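Local structure of quinoline 2-oxidoreductase large subunit (Pseudomonas putida, 1T3Q) at residues Val88-Met91 / Gln97-Ile100; Thr169-Asp174 / Glu336-Asn341; Leu103-Val108 / Val112-Ala117. The protein carries the molybdenum-pterin cytosine dinucleotide cofactor of an enzyme that probably hydroxylates quinoline at carbon 2. One frame throughout, in Å; residues are numbered along the deposited sequence.

Overall arrangement
Along the chain the order is contact 1, contact 3, contact 2. Contact 1 closes the two-stranded hairpin 87-89/99-101; the chain then runs directly into contact 3, whose centre lies about 18 Å away and which uses the start of strand 115-121 in a mixed sheet. These two are linked only through the chain. Contact 2 joins strand 165-170 and the corner after it to helix 337-342; its centre is about 20 Å from that of contact 1 and about 33 Å from that of contact 3, with nearest atoms about 7 Å and about 18 Å apart. Contacts 1 and 3 thus belong to the a/b hammerhead part of the subunit, contact 2 to the molybdopterin cofactor-binding part.

Contact 1 (Val88-Met91 / Gln97-Ile100); sequences VATM and QTTI
T90 and T98 meet through their hydroxyls, OG1 to OG1 at 2.7 Å, a hydrogen bond in which either oxygen could be the donor. The two side chains approach at a slant rather than alongside each other. Their torsions explain the meeting: T90 holds OG1 anti to its backbone N (chi1 -171°), whereas OG1 of T98 is anti to the carbonyl carbon (chi1 -67°), which sets CG2 anti to the backbone N. That methyl has a different task: branching away from the hydroxyl pair, it lies 3.4 Å from the carbonyl O of A89, while also approaching CG1 of V88 at 4.1 Å.

V88 and I100 are oriented differently, lying side by side and pointing the same way, with CG2 of V88 against CG1 of I100 at 4.1 Å. This is the expected result of a non-hydrogen-bonded antiparallel pair, whose CA atoms are only 4.3 Å apart and whose side chains share one face of the two-stranded sheet. Strands 87-89 and 99-101 thus form a beta hairpin of the hammerhead region, with A89 and T99 as its hydrogen-bonded pair. The N-H of A89 reaches O of T99 at 2.9 Å in an almost straight bond (176° at the hydrogen), and the return bond from N of T99 to O of A89 is longer, at 3.2 Å.

On the face opposite V88 and I100, CB of A89 stands beside T99 OG1, 4.1 Å away, a loose van der Waals contact. The T99 hydroxyl has its polar partner elsewhere, in the backbone N of N327. A89 also packs on N327, so this buried face of the hairpin lies against that loop, while T90 sits at the exposed end where the regular strand pairing has ceased.

Contact 2 (Thr169-Asp174 / Glu336-Asn341); sequences TSRARD and ESHVGN
Hydrogen bonding joins R171 to H338 through the carbonyl of the histidine, not its ring. NH2 of R171 donates to O of H338 at 2.7 Å with 156° at the hydrogen, and the oxygen lies close to the guanidinium plane. NH1 adds a longer, weak bond to the same oxygen, so both terminal nitrogens converge on one acceptor. Bends at chi2 and chi3 carry the arginine head to this carbonyl.

Flat-group packing accompanies these bonds. NH1 of R171 lies over one face of the H338 imidazole, toward its rim, 3.6 Å from CE1; the two planes are inclined by 34°, so this is no parallel stack. With CG anti to the backbone N, the H338 ring swings out toward the arginine, and chi2 of -86° turns its face to NH1.

Van der Waals contacts complete the interface. T169 meets the ring at its edge, with OG1 3.7 Å from CD2 of H338, and CB of N341 lies 3.8 Å from NH2 of R171. An alanine here in place of the arginine removes both donors and is likely to leave the H338 carbonyl without these bonds and one ring face less covered.

Strand 352-360 backs both sides: T169 pairs with S357, on which H338 also packs. The result is a strand-to-helix junction in the molybdopterin cofactor-binding region, where an arginine at a strand corner grips a carbonyl in the first turn of helix 337-342.

Contact 3 (Leu103-Val108 / Val112-Ala117); sequences LLANGV and VGEIVA
L104 and A105 press against I115 and V116 where the loop after the 99-101 hairpin strand runs beside strand 115-121. That strand belongs to the hammerhead region and sits between strands 71-76 and 43-49 in a mixed sheet that later parts of the chain complete. The tight part centres on the I115 carbonyl. N of A105 donates to O of I115 at 2.8 Å, nearly in line with the C=O bond; CB of A105 lies 3.7 Å from that oxygen, and CA of L104 makes a C-H...O approach to it. The A105 methyl is also 3.8 Å from OE2 of E114, whose polar partners are elsewhere, OE2 at the backbone N of R110 and OE1 at the hydroxyl of Y326. The L104 and I115 side chains slant across each other, CD1 of the leucine meeting CG2 of the isoleucine at 3.7 Å. That branch faces the leucine because CG2, not CG1, is anti to the isoleucine N. The other leucine methyl, CD2, reaches CA of A117 at 3.7 Å. V116 and A117 both face L48 of strand 43-49, a classic beta bulge.

The loose side begins at N106, exposed and with its CB pointing away from strand 115-121. Where direct backbone bonding gives out, two waters span the segments. One donates to O of L103 and accepts from N of I115; the other donates to both O of A105 and O of V116, at 2.7 and 2.6 Å.

Contact 1 (Val88-Met91 / Gln97-Ile100)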
# COMPACT_ATOMS: atom_id res chain seq x y z
N VAL B 88 -18.63 -23.34 -7.03
CA VAL B 88 -19.99 -23.82 -7.23
C VAL B 88 -20.71 -22.84 -8.15
O VAL B 88 -20.84 -21.66 -7.83
CB VAL B 88 -20.76 -23.90 -5.90
CG1 VAL B 88 -22.15 -24.48 -6.12
CG2 VAL B 88 -19.98 -24.76 -4.91
N ALA B 89 -21.18 -23.32 -9.29
CA ALA B 89 -21.87 -22.46 -10.25
C ALA B 89 -23.24 -23.01 -10.61
O ALA B 89 -23.36 -24.13 -11.11
CB ALA B 89 -21.02 -22.31 -11.52
N THR B 90 -24.27 -22.21 -10.36
CA THR B 90 -25.62 -22.63 -10.67
C THR B 90 -26.48 -21.46 -11.14
O THR B 90 -26.05 -20.30 -11.08
CB THR B 90 -26.29 -23.28 -9.44
OG1 THR B 90 -27.53 -23.87 -9.82
CG2 THR B 90 -26.53 -22.23 -8.35
N MET B 91 -27.68 -21.77 -11.61
CA MET B 91 -28.62 -20.78 -12.10
C MET B 91 -30.03 -21.17 -11.71
O MET B 91 -30.35 -22.36 -11.64
CB MET B 91 -28.54 -20.69 -13.63
CG MET B 91 -27.39 -19.86 -14.18
SD MET B 91 -27.70 -18.08 -14.09
CE MET B 91 -26.03 -17.47 -13.89
N GLN B 97 -28.09 -27.83 -14.75
CA GLN B 97 -27.21 -28.70 -13.98
C GLN B 97 -26.06 -27.93 -13.34
O GLN B 97 -25.18 -27.40 -14.03
CB GLN B 97 -26.64 -29.81 -14.87
CG GLN B 97 -27.66 -30.86 -15.29
CD GLN B 97 -26.99 -32.14 -15.73
OE1 GLN B 97 -26.76 -32.37 -16.92
NE2 GLN B 97 -26.65 -32.99 -14.77
N THR B 98 -26.07 -27.87 -12.02
CA THR B 98 -25.03 -27.19 -11.27
C THR B 98 -23.71 -27.92 -11.44
O THR B 98 -23.68 -29.13 -11.60
CB THR B 98 -25.36 -27.17 -9.76
OG1 THR B 98 -26.51 -26.35 -9.53
CG2 THR B 98 -24.18 -26.63 -8.96
N THR B 99 -22.61 -27.18 -11.42
CA THR B 99 -21.30 -27.80 -11.51
C THR B 99 -20.47 -27.23 -10.38
O THR B 99 -20.70 -26.11 -9.93
CB THR B 99 -20.58 -27.53 -12.85
OG1 THR B 99 -20.43 -26.12 -13.05
CG2 THR B 99 -21.34 -28.15 -14.02
N ILE B 100 -19.52 -28.02 -9.91
CA ILE B 100 -18.61 -27.59 -8.86
C ILE B 100 -17.25 -27.85 -9.48
O ILE B 100 -16.87 -28.99 -9.69
CB ILE B 100 -18.77 -28.44 -7.58
CG1 ILE B 100 -20.19 -28.30 -7.04
CG2 ILE B 100 -17.76 -27.99 -6.54
CD1 ILE B 100 -20.44 -29.03 -5.72

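Contact 2 (Thr169-Asp174 / Glu336-Asn341)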
# COMPACT_ATOMS: atom_id res chain seq x y z
N THR B 169 -33.48 -25.00 -22.74
CA THR B 169 -34.63 -24.14 -22.55
C THR B 169 -35.23 -23.69 -23.87
O THR B 169 -34.53 -23.54 -24.87
CB THR B 169 -34.26 -22.87 -21.73
OG1 THR B 169 -33.61 -23.26 -20.52
CG2 THR B 169 -35.51 -22.07 -21.39
N SER B 170 -36.54 -23.48 -23.86
CA SER B 170 -37.26 -23.02 -25.03
C SER B 170 -38.34 -22.08 -24.53
O SER B 170 -39.29 -22.51 -23.88
CB SER B 170 -37.88 -24.19 -25.78
OG SER B 170 -38.67 -23.73 -26.86
N ARG B 171 -38.19 -20.80 -24.81
CA ARG B 171 -39.15 -19.80 -24.37
C ARG B 171 -40.28 -19.55 -25.36
O ARG B 171 -41.28 -18.93 -25.02
CB ARG B 171 -38.41 -18.51 -24.02
CG ARG B 171 -37.74 -18.58 -22.66
CD ARG B 171 -36.48 -17.74 -22.58
NE ARG B 171 -35.36 -18.35 -23.30
CZ ARG B 171 -34.10 -17.96 -23.18
NH1 ARG B 171 -33.78 -16.96 -22.37
NH2 ARG B 171 -33.15 -18.58 -23.87
N ALA B 172 -40.12 -20.03 -26.59
CA ALA B 172 -41.14 -19.86 -27.61
C ALA B 172 -41.17 -21.11 -28.47
O ALA B 172 -40.13 -21.53 -28.99
CB ALA B 172 -40.85 -18.63 -28.45
N ARG B 173 -42.35 -21.71 -28.63
CA ARG B 173 -42.48 -22.93 -29.42
C ARG B 173 -43.66 -22.94 -30.39
O ARG B 173 -44.42 -23.91 -30.44
CB ARG B 173 -42.59 -24.14 -28.49
N ASP B 174 -43.81 -21.88 -31.17
CA ASP B 174 -44.89 -21.81 -32.15
C ASP B 174 -44.68 -22.88 -33.22
O ASP B 174 -43.54 -23.28 -33.49
CB ASP B 174 -44.94 -20.43 -32.80
CG ASP B 174 -45.32 -19.33 -31.82
OD1 ASP B 174 -44.97 -18.16 -32.08
OD2 ASP B 174 -45.98 -19.64 -30.80
N GLU B 336 -23.87 -18.02 -23.46
CA GLU B 336 -23.96 -18.01 -24.92
C GLU B 336 -25.38 -18.18 -25.47
O GLU B 336 -26.14 -17.21 -25.54
CB GLU B 336 -23.02 -19.06 -25.52
CG GLU B 336 -21.54 -18.64 -25.48
CD GLU B 336 -21.21 -17.55 -26.50
OE1 GLU B 336 -20.21 -16.82 -26.30
OE2 GLU B 336 -21.94 -17.43 -27.50
N SER B 337 -25.74 -19.40 -25.86
CA SER B 337 -27.07 -19.67 -26.42
C SER B 337 -28.28 -19.20 -25.63
O SER B 337 -29.21 -18.61 -26.19
CB SER B 337 -27.22 -21.17 -26.70
OG SER B 337 -26.41 -21.58 -27.78
N HIS B 338 -28.28 -19.45 -24.33
CA HIS B 338 -29.41 -19.08 -23.49
C HIS B 338 -29.75 -17.59 -23.56
O HIS B 338 -30.86 -17.22 -23.94
CB HIS B 338 -29.14 -19.50 -22.04
CG HIS B 338 -30.35 -19.45 -21.16
ND1 HIS B 338 -30.75 -18.31 -20.50
CD2 HIS B 338 -31.26 -20.40 -20.83
CE1 HIS B 338 -31.85 -18.56 -19.81
NE2 HIS B 338 -32.17 -19.83 -19.99
N VAL B 339 -28.81 -16.72 -23.19
CA VAL B 339 -29.09 -15.29 -23.25
C VAL B 339 -29.21 -14.81 -24.69
O VAL B 339 -29.91 -13.83 -24.96
CB VAL B 339 -28.01 -14.47 -22.52
CG1 VAL B 339 -27.99 -14.84 -21.05
CG2 VAL B 339 -26.64 -14.70 -23.15
N GLY B 340 -28.55 -15.51 -25.60
CA GLY B 340 -28.61 -15.14 -27.01
C GLY B 340 -30.00 -15.29 -27.60
O GLY B 340 -30.50 -14.39 -28.29
N ASN B 341 -30.64 -16.43 -27.34
CA ASN B 341 -31.98 -16.67 -27.86
C ASN B 341 -33.02 -15.71 -27.29
O ASN B 341 -34.04 -15.44 -27.92
CB ASN B 341 -32.42 -18.11 -27.59
CG ASN B 341 -31.89 -19.08 -28.63
OD1 ASN B 341 -32.39 -20.20 -28.76
ND2 ASN B 341 -30.87 -18.66 -29.37

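Contact 3 (Leu103-Val108 / Val112-Ala117)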
# COMPACT_ATOMS: atom_id res chain seq x y z
N LEU B 103 -10.61 -26.58 -7.66
CA LEU B 103 -9.52 -25.66 -7.96
C LEU B 103 -8.41 -26.43 -8.67
O LEU B 103 -7.80 -25.92 -9.62
CB LEU B 103 -9.01 -25.01 -6.67
CG LEU B 103 -10.11 -24.33 -5.84
CD1 LEU B 103 -9.48 -23.55 -4.69
CD2 LEU B 103 -10.94 -23.39 -6.72
N LEU B 104 -8.16 -27.65 -8.21
CA LEU B 104 -7.17 -28.53 -8.82
C LEU B 104 -7.85 -29.85 -9.08
O LEU B 104 -8.63 -30.32 -8.25
CB LEU B 104 -5.99 -28.76 -7.88
CG LEU B 104 -4.68 -28.03 -8.17
CD1 LEU B 104 -4.90 -26.54 -8.03
CD2 LEU B 104 -3.61 -28.51 -7.20
N ALA B 105 -7.58 -30.45 -10.24
CA ALA B 105 -8.18 -31.74 -10.55
C ALA B 105 -7.80 -32.69 -9.41
O ALA B 105 -6.68 -32.62 -8.89
CB ALA B 105 -7.65 -32.27 -11.87
N ASN B 106 -8.72 -33.55 -9.00
CA ASN B 106 -8.44 -34.49 -7.92
C ASN B 106 -8.94 -35.87 -8.33
O ASN B 106 -10.13 -36.15 -8.24
CB ASN B 106 -9.13 -34.06 -6.63
CG ASN B 106 -8.66 -34.85 -5.42
OD1 ASN B 106 -9.16 -34.67 -4.31
ND2 ASN B 106 -7.68 -35.72 -5.62
N GLY B 107 -8.03 -36.72 -8.79
CA GLY B 107 -8.43 -38.05 -9.20
C GLY B 107 -8.79 -38.15 -10.67
O GLY B 107 -8.67 -39.21 -11.28
N VAL B 108 -9.23 -37.04 -11.25
CA VAL B 108 -9.60 -37.02 -12.66
C VAL B 108 -9.47 -35.61 -13.23
O VAL B 108 -9.71 -34.63 -12.52
CB VAL B 108 -11.06 -37.50 -12.85
CG1 VAL B 108 -12.01 -36.60 -12.09
CG2 VAL B 108 -11.42 -37.53 -14.33
N VAL B 112 -7.75 -30.49 -21.26
CA VAL B 112 -6.34 -30.19 -21.40
C VAL B 112 -6.13 -28.79 -20.86
O VAL B 112 -6.78 -27.84 -21.31
CB VAL B 112 -5.90 -30.24 -22.88
CG1 VAL B 112 -4.45 -29.79 -23.01
CG2 VAL B 112 -6.07 -31.65 -23.41
N GLY B 113 -5.24 -28.66 -19.89
CA GLY B 113 -4.96 -27.36 -19.30
C GLY B 113 -5.44 -27.23 -17.87
O GLY B 113 -5.06 -26.28 -17.18
N GLU B 114 -6.28 -28.16 -17.41
CA GLU B 114 -6.76 -28.08 -16.03
C GLU B 114 -5.56 -28.25 -15.11
O GLU B 114 -4.67 -29.04 -15.39
CB GLU B 114 -7.80 -29.18 -15.75
CG GLU B 114 -8.52 -29.01 -14.43
CD GLU B 114 -9.71 -29.96 -14.28
OE1 GLU B 114 -10.66 -29.61 -13.55
OE2 GLU B 114 -9.68 -31.05 -14.90
N ILE B 115 -5.54 -27.52 -14.00
CA ILE B 115 -4.43 -27.60 -13.07
C ILE B 115 -4.48 -28.91 -12.27
O ILE B 115 -5.53 -29.28 -11.76
CB ILE B 115 -4.44 -26.41 -12.10
CG1 ILE B 115 -4.55 -25.10 -12.88
CG2 ILE B 115 -3.18 -26.41 -11.26
CD1 ILE B 115 -4.79 -23.88 -12.00
N VAL B 116 -3.35 -29.60 -12.17
CA VAL B 116 -3.29 -30.85 -11.42
C VAL B 116 -2.35 -30.70 -10.22
O VAL B 116 -2.39 -31.50 -9.29
CB VAL B 116 -2.82 -32.02 -12.30
CG1 VAL B 116 -3.74 -32.17 -13.50
CG2 VAL B 116 -1.39 -31.82 -12.75
N ALA B 117 -1.52 -29.67 -10.26
CA ALA B 117 -0.59 -29.40 -9.17
C ALA B 117 -0.06 -27.98 -9.26
O ALA B 117 0.07 -27.42 -10.34
CB ALA B 117 0.57 -30.39 -9.22
O HOH W 1 -7.90 -26.02 -12.52
O HOH W 2 -4.11 -33.29 -8.54